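Local structure of Isomerase/lactonizing enzyme (Agrobacterium fabrum str. C58, 2NQL) at residues Met215-Thr220 / Ala239-Trp244. The protein belongs to the mandelate racemase/muconate lactonizing enzyme family of the enolase superfamily and binds a sodium ion in its barrel domain. Numbering follows the deposited sequence. Where two conformers were deposited one is given.
Sequences MHWNQT and AEAPVW. With NA (sodium ion), chain G; SO4 (sulfate ion), chain D.
Two slightly bent backbone hydrogen bonds join the loop 215-220 to the strand end and loop 239-244. Met215 N donates to Glu240 O at 2.9 Å, and Trp217 N donates to Ala241 O at 2.8 Å. Both carbonyls accept in their own plane. The tight part lies beside these bonds. Ala241 CB sits over one face of the Trp217 indole, 3.6 Å from the five-membered ring centroid, a CH-pi contact. Trp217 NE1 is hydrogen-bonded to Glu267 OE2. Met215 bends at chi3 (77°), and its SD lies 3.9 Å from Ala239 CB and close to Pro242 CB. The side with Asn218 and Trp244 is partly exposed, though still in contact, and Thr220 is its exposed end. There Asn218 CB meets Trp244 CZ2 at 3.6 Å, and Arg110 of the second subunit makes a cation-pi contact with the Trp244 ring. Elsewhere Glu240 extends its carboxylate to the sodium ion, OE2 at 2.3 Å, with Glu266 as a second ligand; OE1 pairs with Lys184. His216 NE2 donates a hydrogen bond to O2 of a sulfate ion, probably from the crystallisation liquor. This is the C-terminal edge of the TIM-type barrel, where strands 210-214 and 239-240 run parallel, helix 221-231 packs on Met215 and helix 248-255 on Pro242 and Val243.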
loop_
_atom_site.group_PDB
_atom_site.type_symbol
_atom_site.label_atom_id
_atom_site.label_comp_id
_atom_site.label_asym_id
_atom_site.label_seq_id
_atom_site.Cartn_x
_atom_site.Cartn_y
_atom_site.Cartn_z
ATOM N N MET A 215 2.791 -18.568 12.996
ATOM C CA MET A 215 3.765 -19.165 12.105
ATOM C C MET A 215 4.586 -18.127 11.369
ATOM O O MET A 215 5.568 -18.472 10.700
ATOM C CB MET A 215 3.067 -20.095 11.122
ATOM C CG MET A 215 2.511 -21.329 11.821
ATOM S SD MET A 215 1.812 -22.451 10.621
ATOM C CE MET A 215 3.339 -23.155 9.972
ATOM N N HIS A 216 4.179 -16.858 11.495
ATOM C CA HIS A 216 5.044 -15.729 11.214
ATOM C C HIS A 216 5.556 -15.755 9.776
ATOM O O HIS A 216 6.715 -15.414 9.525
ATOM C CB HIS A 216 6.214 -15.681 12.200
ATOM C CG HIS A 216 6.424 -14.340 12.813
ATOM N ND1 HIS A 216 5.722 -13.913 13.920
ATOM C CD2 HIS A 216 7.243 -13.319 12.465
ATOM C CE1 HIS A 216 6.106 -12.688 14.232
ATOM N NE2 HIS A 216 7.028 -12.305 13.365
ATOM N N TRP A 217 4.682 -16.162 8.853
ATOM C CA TRP A 217 4.842 -15.963 7.389
ATOM C C TRP A 217 5.914 -16.757 6.605
ATOM O O TRP A 217 5.650 -17.171 5.487
ATOM C CB TRP A 217 4.942 -14.478 7.012
ATOM C CG TRP A 217 3.833 -13.623 7.515
ATOM C CD1 TRP A 217 2.585 -13.458 6.939
ATOM C CD2 TRP A 217 3.864 -12.765 8.659
ATOM N NE1 TRP A 217 1.847 -12.551 7.668
ATOM C CE2 TRP A 217 2.597 -12.121 8.733
ATOM C CE3 TRP A 217 4.829 -12.484 9.647
ATOM C CZ2 TRP A 217 2.280 -11.212 9.744
ATOM C CZ3 TRP A 217 4.506 -11.584 10.653
ATOM C CH2 TRP A 217 3.244 -10.949 10.684
ATOM N N ASN A 218 7.119 -16.911 7.166
ATOM C CA ASN A 218 8.297 -17.274 6.374
ATOM C C ASN A 218 8.430 -18.778 6.143
ATOM O O ASN A 218 9.395 -19.425 6.566
ATOM C CB ASN A 218 9.588 -16.596 6.883
ATOM C CG ASN A 218 9.962 -16.982 8.315
ATOM O OD1 ASN A 218 9.104 -17.277 9.152
ATOM N ND2 ASN A 218 11.267 -16.966 8.599
ATOM N N GLN A 219 7.416 -19.321 5.469
ATOM C CA GLN A 219 7.336 -20.729 5.046
ATOM C C GLN A 219 6.817 -20.759 3.628
ATOM O O GLN A 219 5.935 -19.968 3.252
ATOM C CB GLN A 219 6.273 -21.509 5.839
ATOM C CG GLN A 219 6.656 -21.995 7.171
ATOM C CD GLN A 219 6.508 -20.925 8.202
ATOM O OE1 GLN A 219 5.528 -20.154 8.204
ATOM N NE2 GLN A 219 7.480 -20.845 9.084
ATOM N N THR A 220 7.294 -21.726 2.835
ATOM C CA THR A 220 6.529 -22.270 1.714
ATOM C C THR A 220 5.268 -22.925 2.175
ATOM O O THR A 220 5.246 -23.400 3.257
ATOM C CB THR A 220 7.307 -23.328 0.896
ATOM O OG1 THR A 220 7.741 -24.366 1.749
ATOM C CG2 THR A 220 8.484 -22.734 0.232
ATOM N N ALA A 239 -3.585 -21.938 13.493
ATOM C CA ALA A 239 -2.280 -21.660 12.899
ATOM C C ALA A 239 -2.412 -20.322 12.187
ATOM O O ALA A 239 -3.230 -20.174 11.290
ATOM C CB ALA A 239 -1.879 -22.772 11.913
ATOM N N GLU A 240 -1.638 -19.343 12.643
ATOM C CA GLU A 240 -1.763 -17.976 12.132
ATOM C C GLU A 240 -0.645 -17.703 11.116
ATOM O O GLU A 240 0.494 -18.129 11.323
ATOM C CB GLU A 240 -1.732 -16.986 13.302
ATOM C CG GLU A 240 -1.322 -15.575 12.925
ATOM C CD GLU A 240 -1.205 -14.662 14.128
ATOM O OE1 GLU A 240 -1.745 -14.983 15.200
ATOM O OE2 GLU A 240 -0.621 -13.559 13.996
ATOM N N ALA A 241 -0.982 -16.994 10.031
ATOM C CA ALA A 241 0.009 -16.492 9.046
ATOM C C ALA A 241 0.971 -17.602 8.572
ATOM O O ALA A 241 2.197 -17.519 8.784
ATOM C CB ALA A 241 0.792 -15.281 9.621
ATOM N N PRO A 242 0.413 -18.678 7.989
ATOM C CA PRO A 242 1.259 -19.810 7.592
ATOM C C PRO A 242 2.244 -19.504 6.447
ATOM O O PRO A 242 3.316 -20.115 6.367
ATOM C CB PRO A 242 0.236 -20.852 7.141
ATOM C CG PRO A 242 -0.946 -20.082 6.724
ATOM C CD PRO A 242 -1.008 -18.919 7.667
ATOM N N VAL A 243 1.872 -18.575 5.566
ATOM C CA VAL A 243 2.693 -18.231 4.390
ATOM C C VAL A 243 2.759 -16.714 4.220
ATOM O O VAL A 243 2.099 -15.989 4.954
ATOM C CB VAL A 243 2.176 -18.895 3.076
ATOM C CG1 VAL A 243 2.312 -20.395 3.160
ATOM C CG2 VAL A 243 0.745 -18.525 2.812
ATOM N N TRP A 244 3.553 -16.240 3.257
ATOM C CA TRP A 244 3.639 -14.806 2.978
ATOM C C TRP A 244 2.293 -14.228 2.603
ATOM O O TRP A 244 1.456 -14.911 2.002
ATOM C CB TRP A 244 4.645 -14.529 1.872
ATOM C CG TRP A 244 6.009 -14.973 2.204
ATOM C CD1 TRP A 244 6.648 -16.075 1.719
ATOM C CD2 TRP A 244 6.937 -14.322 3.090
ATOM N NE1 TRP A 244 7.916 -16.153 2.246
ATOM C CE2 TRP A 244 8.122 -15.087 3.082
ATOM C CE3 TRP A 244 6.882 -13.161 3.873
ATOM C CZ2 TRP A 244 9.244 -14.737 3.839
ATOM C CZ3 TRP A 244 7.995 -12.816 4.633
ATOM C CH2 TRP A 244 9.158 -13.604 4.616
HETATM NA NA NA G . -1.842 -11.654 14.118
HETATM S S SO4 D . 6.214 -8.728 14.190
HETATM O O1 SO4 D . 6.220 -7.885 12.997
HETATM O O2 SO4 D . 7.372 -9.624 14.087
HETATM O O3 SO4 D . 6.320 -7.919 15.398
HETATM O O4 SO4 D . 4.980 -9.504 14.211
HETATM O O HOH W 1 -2.833 -12.171 11.431
HETATM O O HOH W 2 -3.126 -11.578 16.112
#